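Local coordinates for assembly chaperone of ribosomal protein L4 (Acl4) (Chaetomium thermophilum, PDB 5TQB), which probably binds ribosomal protein L4 as its dedicated chaperone, through a helical solenoid of tetratricopeptide-like repeats, and protects it until assembly into the ribosome, at residues Ser119-Leu124 against Ala136-Lys141; Arg143-Thr148 against Thr178-Glu183. All blocks are in the same frame, centred on the assembly; numbering follows the deposited sequence.

Contact 1 (Ser119-Leu124 against Ala136-Lys141); sequences SLMDSL and AAIADK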
ATOM      1  N   SER B 119      16.645 -14.787 -21.097  1.00 85.27           N
ATOM      2  CA  SER B 119      15.847 -15.433 -22.132  1.00 87.01           C
ATOM      3  C   SER B 119      14.938 -14.428 -22.838  1.00 87.55           C
ATOM      4  O   SER B 119      14.768 -14.488 -24.054  1.00 89.95           O
ATOM      5  CB  SER B 119      15.011 -16.563 -21.530  1.00 87.97           C
ATOM      6  OG  SER B 119      14.055 -17.040 -22.459  1.00 90.24           O
ATOM      7  N   LEU B 120      14.352 -13.509 -22.076  1.00 84.58           N
ATOM      8  CA  LEU B 120      13.496 -12.480 -22.659  1.00 82.94           C
ATOM      9  C   LEU B 120      14.295 -11.559 -23.577  1.00 84.91           C
ATOM     10  O   LEU B 120      13.780 -11.080 -24.589  1.00 85.82           O
ATOM     11  CB  LEU B 120      12.820 -11.658 -21.562  1.00 80.59           C
ATOM     12  CG  LEU B 120      11.702 -12.361 -20.788  1.00 77.46           C
ATOM     13  CD1 LEU B 120      11.325 -11.567 -19.547  1.00 74.19           C
ATOM     14  CD2 LEU B 120      10.486 -12.566 -21.679  1.00 78.02           C
HETATM   15  N   MSE B 121      15.553 -11.316 -23.220  1.00 87.27           N
HETATM   16  CA  MSE B 121      16.430 -10.459 -24.015  1.00 92.99           C
HETATM   17  C   MSE B 121      16.835 -11.115 -25.332  1.00 99.72           C
HETATM   18  O   MSE B 121      16.999 -10.433 -26.345  1.00101.84           O
HETATM   19  CB  MSE B 121      17.683 -10.090 -23.219  1.00 92.56           C
HETATM   20  CG  MSE B 121      17.483  -8.933 -22.252  1.00 92.01           C
HETATM   21 SE   MSE B 121      19.163  -8.262 -21.526  1.00215.61          SE
HETATM   22  CE  MSE B 121      19.734  -9.860 -20.569  1.00 92.32           C
ATOM     23  N   ASP B 122      17.009 -12.433 -25.317  1.00103.53           N
ATOM     24  CA  ASP B 122      17.312 -13.170 -26.539  1.00108.24           C
ATOM     25  C   ASP B 122      16.076 -13.191 -27.427  1.00111.65           C
ATOM     26  O   ASP B 122      16.174 -13.113 -28.650  1.00114.64           O
ATOM     27  CB  ASP B 122      17.755 -14.599 -26.215  1.00108.97           C
ATOM     28  CG  ASP B 122      19.055 -14.646 -25.429  1.00111.14           C
ATOM     29  OD1 ASP B 122      19.861 -13.697 -25.542  1.00112.43           O
ATOM     30  OD2 ASP B 122      19.273 -15.637 -24.699  1.00111.39           O
ATOM     31  N   SER B 123      14.911 -13.292 -26.795  1.00112.42           N
ATOM     32  CA  SER B 123      13.639 -13.273 -27.503  1.00115.93           C
ATOM     33  C   SER B 123      13.346 -11.888 -28.068  1.00122.23           C
ATOM     34  O   SER B 123      12.473 -11.729 -28.923  1.00123.51           O
ATOM     35  CB  SER B 123      12.512 -13.685 -26.557  1.00113.25           C
ATOM     36  OG  SER B 123      11.255 -13.611 -27.202  1.00113.89           O
ATOM     37  N   LEU B 124      14.078 -10.888 -27.584  1.00127.65           N
ATOM     38  CA  LEU B 124      13.882  -9.504 -28.007  1.00132.04           C
ATOM     39  C   LEU B 124      14.524  -9.253 -29.370  1.00137.29           C
ATOM     40  O   LEU B 124      13.920  -8.627 -30.243  1.00138.76           O
ATOM     41  CB  LEU B 124      14.473  -8.544 -26.970  1.00131.02           C
ATOM     42  CG  LEU B 124      14.070  -7.071 -27.065  1.00131.08           C
ATOM     43  CD1 LEU B 124      12.603  -6.885 -26.721  1.00130.13           C
ATOM     44  CD2 LEU B 124      14.943  -6.223 -26.156  1.00130.35           C
ATOM     45  N   ALA B 136       8.604  -4.638 -21.197  1.00 84.91           N
ATOM     46  CA  ALA B 136       7.796  -4.521 -19.990  1.00 81.94           C
ATOM     47  C   ALA B 136       8.015  -5.736 -19.099  1.00 78.92           C
ATOM     48  O   ALA B 136       8.158  -5.614 -17.881  1.00 79.27           O
ATOM     49  CB  ALA B 136       6.325  -4.392 -20.352  1.00 82.89           C
ATOM     50  N   ALA B 137       8.035  -6.910 -19.720  1.00 77.00           N
ATOM     51  CA  ALA B 137       8.250  -8.160 -19.005  1.00 73.84           C
ATOM     52  C   ALA B 137       9.652  -8.188 -18.407  1.00 69.33           C
ATOM     53  O   ALA B 137       9.838  -8.628 -17.272  1.00 66.91           O
ATOM     54  CB  ALA B 137       8.047  -9.347 -19.941  1.00 73.23           C
ATOM     55  N   ILE B 138      10.630  -7.722 -19.181  1.00 68.93           N
ATOM     56  CA  ILE B 138      12.011  -7.619 -18.715  1.00 69.67           C
ATOM     57  C   ILE B 138      12.100  -6.681 -17.515  1.00 70.15           C
ATOM     58  O   ILE B 138      12.778  -6.978 -16.532  1.00 68.80           O
ATOM     59  CB  ILE B 138      12.947  -7.110 -19.835  1.00 70.78           C
ATOM     60  CG1 ILE B 138      13.111  -8.180 -20.913  1.00 73.31           C
ATOM     61  CG2 ILE B 138      14.332  -6.755 -19.284  1.00 72.89           C
ATOM     62  CD1 ILE B 138      13.716  -7.665 -22.201  1.00 75.90           C
ATOM     63  N   ALA B 139      11.412  -5.548 -17.606  1.00 72.15           N
ATOM     64  CA  ALA B 139      11.405  -4.562 -16.534  1.00 72.68           C
ATOM     65  C   ALA B 139      10.850  -5.170 -15.250  1.00 73.98           C
ATOM     66  O   ALA B 139      11.464  -5.058 -14.186  1.00 75.87           O
ATOM     67  CB  ALA B 139      10.589  -3.350 -16.945  1.00 72.45           C
ATOM     68  N   ASP B 140       9.694  -5.820 -15.363  1.00 73.40           N
ATOM     69  CA  ASP B 140       9.063  -6.493 -14.234  1.00 72.14           C
ATOM     70  C   ASP B 140      10.021  -7.480 -13.593  1.00 66.03           C
ATOM     71  O   ASP B 140      10.173  -7.511 -12.376  1.00 63.54           O
ATOM     72  CB  ASP B 140       7.809  -7.244 -14.692  1.00 80.32           C
ATOM     73  CG  ASP B 140       6.605  -6.335 -14.852  1.00 90.01           C
ATOM     74  OD1 ASP B 140       6.371  -5.492 -13.959  1.00 92.15           O
ATOM     75  OD2 ASP B 140       5.889  -6.471 -15.869  1.00 94.91           O
ATOM     76  N   LYS B 141      10.664  -8.292 -14.427  1.00 65.74           N
ATOM     77  CA  LYS B 141      11.572  -9.321 -13.941  1.00 65.39           C
ATOM     78  C   LYS B 141      12.805  -8.728 -13.251  1.00 62.39           C
ATOM     79  O   LYS B 141      13.242  -9.235 -12.222  1.00 60.22           O
ATOM     80  CB  LYS B 141      12.012 -10.232 -15.086  1.00 67.33           C
ATOM     81  CG  LYS B 141      11.453 -11.638 -15.005  1.00 71.00           C
ATOM     82  CD  LYS B 141       9.950 -11.647 -15.197  1.00 74.61           C
ATOM     83  CE  LYS B 141       9.409 -13.066 -15.288  1.00 75.99           C
ATOM     84  NZ  LYS B 141       9.623 -13.837 -14.033  1.00 75.53           N
TER
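Ile-138 is the main projection in this nearly antiparallel packing of helices 100-125 and 131-156, whose short segments run 9.9 Å apart at an angle of 164°. Its CG1 lies beside the backbone N (chi1 -70°) and its chain continues extended, so that although CB leaves the helix obliquely, the tip reaches into a hollow lined by Leu-120, Met-121 and Leu-124. CG1 presses against Leu-120 CB at 3.5 Å, the tightest touch of the contact. Beyond it, Ile-138 CD1 lies 4.0 Å from CG of Met-121, a selenomethionine whose side chain crosses the isoleucine at about a right angle. The floor is completed more loosely by Leu-124, whose CD2 is 4.4 Å from Ile-138 CD1.

The reciprocal bump is Leu-120, which is directed toward the other helix and sends CD1 against the backbone between Ala-137 and Ile-138. This methyl rests 4.0 Å from Ala-137 CB and 3.9 Å from Ala-137 C, the small alanine letting it come down close to the main chain. An alanine in place of Ile-138 would remove CG1 and CD1 and would probably leave Leu-120, Met-121 and Leu-124 poorly packed at this crossing.

No hydrogen bond links the two segments, and the join between them is apolar. Lys-141 reaches past them to bond Gln-116 of helix 100-125, a directional cross-link beside the apolar fit, and also forms a salt bridge with Glu-79. Within these segments, then, the spacing probably depends on side-chain size more than on directional bonds.

Contact 2 (Arg143-Thr148 against Thr178-Glu183); sequences RRLAET and TMIAPE. With EDO (1,2-ethanediol), chain I.
The guanidinium groups of Arg-143 and Arg-144 are both met at an edge by a carboxylate, but with very different closeness. Arg-144, its chain bent at chi2 and chi3, reaches forward along its own helix to the residue three positions on and grips Glu-147 side-on: NE donates to Glu-147 OE1 at 2.9 Å in an almost straight bond (174°), and NH2 donates to the syn lone pair of Glu-147 OE2, also at 2.9 Å. OE1 is approached from above the carboxylate plane, whereas both acceptors lie close to the guanidinium plane. OE2 also takes a bond from Trp-184 NE1, and a 1,2-ethanediol, probably from the crystallisation liquor, bonds Glu-147 OE1 through O2 at 3.0 Å. So many donors would be expected to keep this carboxylate ionised. Arg-143 stretches out instead, and Glu-183 OE1 lies in its plane at the edge, 3.7 Å from NE. This salt bridge is long, and the two planes are 42° apart.

Beside these charged groups the contact is apolar. Ile-180 holds CG1 in the crowded position between its backbone N and carbonyl carbon (chi1 68°), which directs CD1 onto the helix 131-156. That methyl touches Leu-145 CD2 at 3.7 Å and lies 3.9 Å from Ala-146 CB. The Ala-146 methyl also meets Ala-181 CB at 3.9 Å, so the two small methyls let the two segments approach closely. Leu-145 also packs on helix 100-125.

Helix 166-180 ends here: Ala-181 leaves helical geometry and Pro-182 follows, before helix 185-197 starts. Such a short link is consistent with the turn between consecutive helices of a tetratricopeptide-type solenoid.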
ATOM      1  N   ARG B 143      12.990  -5.887 -11.776  1.00 63.75           N
ATOM      2  CA  ARG B 143      12.559  -5.275 -10.526  1.00 64.21           C
ATOM      3  C   ARG B 143      12.392  -6.324  -9.434  1.00 62.59           C
ATOM      4  O   ARG B 143      12.775  -6.088  -8.289  1.00 62.74           O
ATOM      5  CB  ARG B 143      11.267  -4.489 -10.728  1.00 65.80           C
ATOM      6  CG  ARG B 143      11.479  -3.216 -11.512  1.00 70.02           C
ATOM      7  CD  ARG B 143      10.176  -2.636 -12.008  1.00 72.50           C
ATOM      8  NE  ARG B 143      10.406  -1.482 -12.868  1.00 77.02           N
ATOM      9  CZ  ARG B 143       9.456  -0.863 -13.556  1.00 78.70           C
ATOM     10  NH1 ARG B 143       8.203  -1.291 -13.489  1.00 76.36           N
ATOM     11  NH2 ARG B 143       9.760   0.182 -14.311  1.00 82.55           N
ATOM     12  N   ARG B 144      11.838  -7.482  -9.788  1.00 58.38           N
ATOM     13  CA  ARG B 144      11.705  -8.579  -8.833  1.00 58.38           C
ATOM     14  C   ARG B 144      13.086  -9.051  -8.392  1.00 56.67           C
ATOM     15  O   ARG B 144      13.294  -9.400  -7.225  1.00 52.02           O
ATOM     16  CB  ARG B 144      10.933  -9.758  -9.443  1.00 61.43           C
ATOM     17  CG  ARG B 144       9.466  -9.479  -9.786  1.00 62.83           C
ATOM     18  CD  ARG B 144       8.616  -9.111  -8.568  1.00 62.33           C
ATOM     19  NE  ARG B 144       8.623  -7.672  -8.301  1.00 62.21           N
ATOM     20  CZ  ARG B 144       8.005  -6.760  -9.049  1.00 64.24           C
ATOM     21  NH1 ARG B 144       7.324  -7.120 -10.137  1.00 64.52           N
ATOM     22  NH2 ARG B 144       8.076  -5.477  -8.716  1.00 62.40           N
ATOM     23  N   LEU B 145      14.025  -9.076  -9.336  1.00 61.77           N
ATOM     24  CA  LEU B 145      15.399  -9.465  -9.042  1.00 63.28           C
ATOM     25  C   LEU B 145      16.053  -8.442  -8.125  1.00 64.58           C
ATOM     26  O   LEU B 145      16.711  -8.807  -7.155  1.00 67.18           O
ATOM     27  CB  LEU B 145      16.220  -9.599 -10.325  1.00 65.24           C
ATOM     28  CG  LEU B 145      17.707  -9.927 -10.117  1.00 65.92           C
ATOM     29  CD1 LEU B 145      17.881 -11.247  -9.381  1.00 63.44           C
ATOM     30  CD2 LEU B 145      18.447  -9.963 -11.445  1.00 68.25           C
ATOM     31  N   ALA B 146      15.869  -7.162  -8.441  1.00 62.72           N
ATOM     32  CA  ALA B 146      16.441  -6.083  -7.644  1.00 62.99           C
ATOM     33  C   ALA B 146      15.930  -6.159  -6.211  1.00 63.87           C
ATOM     34  O   ALA B 146      16.693  -6.003  -5.250  1.00 64.04           O
ATOM     35  CB  ALA B 146      16.095  -4.744  -8.254  1.00 63.30           C
ATOM     36  N   GLU B 147      14.632  -6.414  -6.077  1.00 61.36           N
ATOM     37  CA  GLU B 147      14.010  -6.566  -4.772  1.00 57.51           C
ATOM     38  C   GLU B 147      14.560  -7.789  -4.035  1.00 54.94           C
ATOM     39  O   GLU B 147      14.628  -7.801  -2.811  1.00 52.34           O
ATOM     40  CB  GLU B 147      12.491  -6.679  -4.920  1.00 52.48           C
ATOM     41  CG  GLU B 147      11.806  -5.385  -5.360  1.00 55.77           C
ATOM     42  CD  GLU B 147      10.441  -5.624  -6.022  1.00 58.84           C
ATOM     43  OE1 GLU B 147       9.894  -6.742  -5.897  1.00 55.21           O
ATOM     44  OE2 GLU B 147       9.917  -4.693  -6.672  1.00 60.36           O
ATOM     45  N   THR B 148      14.953  -8.813  -4.788  1.00 56.02           N
ATOM     46  CA  THR B 148      15.505 -10.029  -4.196  1.00 53.78           C
ATOM     47  C   THR B 148      16.894  -9.752  -3.629  1.00 56.73           C
ATOM     48  O   THR B 148      17.248 -10.233  -2.548  1.00 56.41           O
ATOM     49  CB  THR B 148      15.587 -11.169  -5.230  1.00 52.24           C
ATOM     50  OG1 THR B 148      14.265 -11.507  -5.678  1.00 57.73           O
ATOM     51  CG2 THR B 148      16.235 -12.404  -4.632  1.00 50.63           C
ATOM     52  N   THR B 178      21.253  -1.350  -8.430  1.00 74.53           N
ATOM     53  CA  THR B 178      21.148  -0.021  -9.032  1.00 78.71           C
ATOM     54  C   THR B 178      21.434  -0.086 -10.529  1.00 82.07           C
ATOM     55  O   THR B 178      20.983   0.762 -11.299  1.00 84.58           O
ATOM     56  CB  THR B 178      22.111   0.995  -8.379  1.00 80.34           C
ATOM     57  OG1 THR B 178      23.431   0.443  -8.312  1.00 81.70           O
ATOM     58  CG2 THR B 178      21.642   1.357  -6.979  1.00 81.50           C
HETATM   59  N   MSE B 179      22.186  -1.100 -10.938  1.00 81.74           N
HETATM   60  CA  MSE B 179      22.509  -1.291 -12.343  1.00 83.32           C
HETATM   61  C   MSE B 179      21.288  -1.775 -13.132  1.00 81.48           C
HETATM   62  O   MSE B 179      21.022  -1.289 -14.232  1.00 82.96           O
HETATM   63  CB  MSE B 179      23.645  -2.304 -12.476  1.00 85.65           C
HETATM   64  CG  MSE B 179      24.254  -2.383 -13.862  1.00 90.85           C
HETATM   65 SE   MSE B 179      25.638  -3.753 -13.975  1.00207.91          SE
HETATM   66  CE  MSE B 179      24.545  -5.330 -13.609  1.00 96.63           C
ATOM     67  N   ILE B 180      20.544  -2.718 -12.558  1.00 77.34           N
ATOM     68  CA  ILE B 180      19.435  -3.364 -13.263  1.00 76.06           C
ATOM     69  C   ILE B 180      18.105  -2.623 -13.107  1.00 75.07           C
ATOM     70  O   ILE B 180      17.208  -2.778 -13.936  1.00 76.41           O
ATOM     71  CB  ILE B 180      19.251  -4.831 -12.801  1.00 73.78           C
ATOM     72  CG1 ILE B 180      18.762  -4.884 -11.347  1.00 72.77           C
ATOM     73  CG2 ILE B 180      20.555  -5.605 -12.989  1.00 73.10           C
ATOM     74  CD1 ILE B 180      18.575  -6.290 -10.786  1.00 70.61           C
ATOM     75  N   ALA B 181      17.977  -1.827 -12.047  1.00 71.62           N
ATOM     76  CA  ALA B 181      16.735  -1.107 -11.785  1.00 70.01           C
ATOM     77  C   ALA B 181      16.967   0.249 -11.120  1.00 74.29           C
ATOM     78  O   ALA B 181      16.520   0.472  -9.990  1.00 72.18           O
ATOM     79  CB  ALA B 181      15.822  -1.956 -10.921  1.00 67.67           C
ATOM     80  N   PRO B 182      17.652   1.167 -11.824  1.00 78.81           N
ATOM     81  CA  PRO B 182      17.928   2.499 -11.269  1.00 80.46           C
ATOM     82  C   PRO B 182      16.677   3.371 -11.174  1.00 79.95           C
ATOM     83  O   PRO B 182      16.714   4.440 -10.567  1.00 81.94           O
ATOM     84  CB  PRO B 182      18.914   3.094 -12.277  1.00 82.32           C
ATOM     85  CG  PRO B 182      18.575   2.429 -13.558  1.00 81.28           C
ATOM     86  CD  PRO B 182      18.172   1.026 -13.196  1.00 79.67           C
ATOM     87  N   GLU B 183      15.582   2.908 -11.771  1.00 78.22           N
ATOM     88  CA  GLU B 183      14.329   3.657 -11.798  1.00 77.38           C
ATOM     89  C   GLU B 183      13.360   3.173 -10.722  1.00 70.02           C
ATOM     90  O   GLU B 183      12.257   3.697 -10.592  1.00 71.28           O
ATOM     91  CB  GLU B 183      13.671   3.540 -13.181  1.00 83.22           C
ATOM     92  CG  GLU B 183      13.033   2.173 -13.503  1.00 86.69           C
ATOM     93  CD  GLU B 183      14.052   1.058 -13.703  1.00 88.06           C
ATOM     94  OE1 GLU B 183      13.822  -0.062 -13.192  1.00 85.77           O
ATOM     95  OE2 GLU B 183      15.077   1.299 -14.377  1.00 91.50           O
TER
HETATM   96  C1  EDO I 405       6.768  -6.261  -4.975  1.00 96.37           C
HETATM   97  O1  EDO I 405       7.170  -4.943  -4.665  1.00 95.15           O
HETATM   98  C2  EDO I 405       7.087  -7.162  -3.803  1.00 98.32           C
HETATM   99  O2  EDO I 405       8.354  -6.812  -3.292  1.00100.82           O

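Both contacts use helix 131-156, contact 1 on its earlier part and contact 2 further along, with centres 14 Å apart. They come in series along the chain: contact 1 pairs this helix with the preceding helix 100-125, and contact 2 pairs it with the end of the following helix 166-180. Successive helices are thus stacked on one another, the local pattern from which an alpha-solenoid is built. Contact 1 lies farther out, about 23 Å from the chain's centre against about 13 Å for contact 2. Another protein chain packs on Arg-144, Glu-147 and Thr-148, so the shared helix also contributes to partner binding.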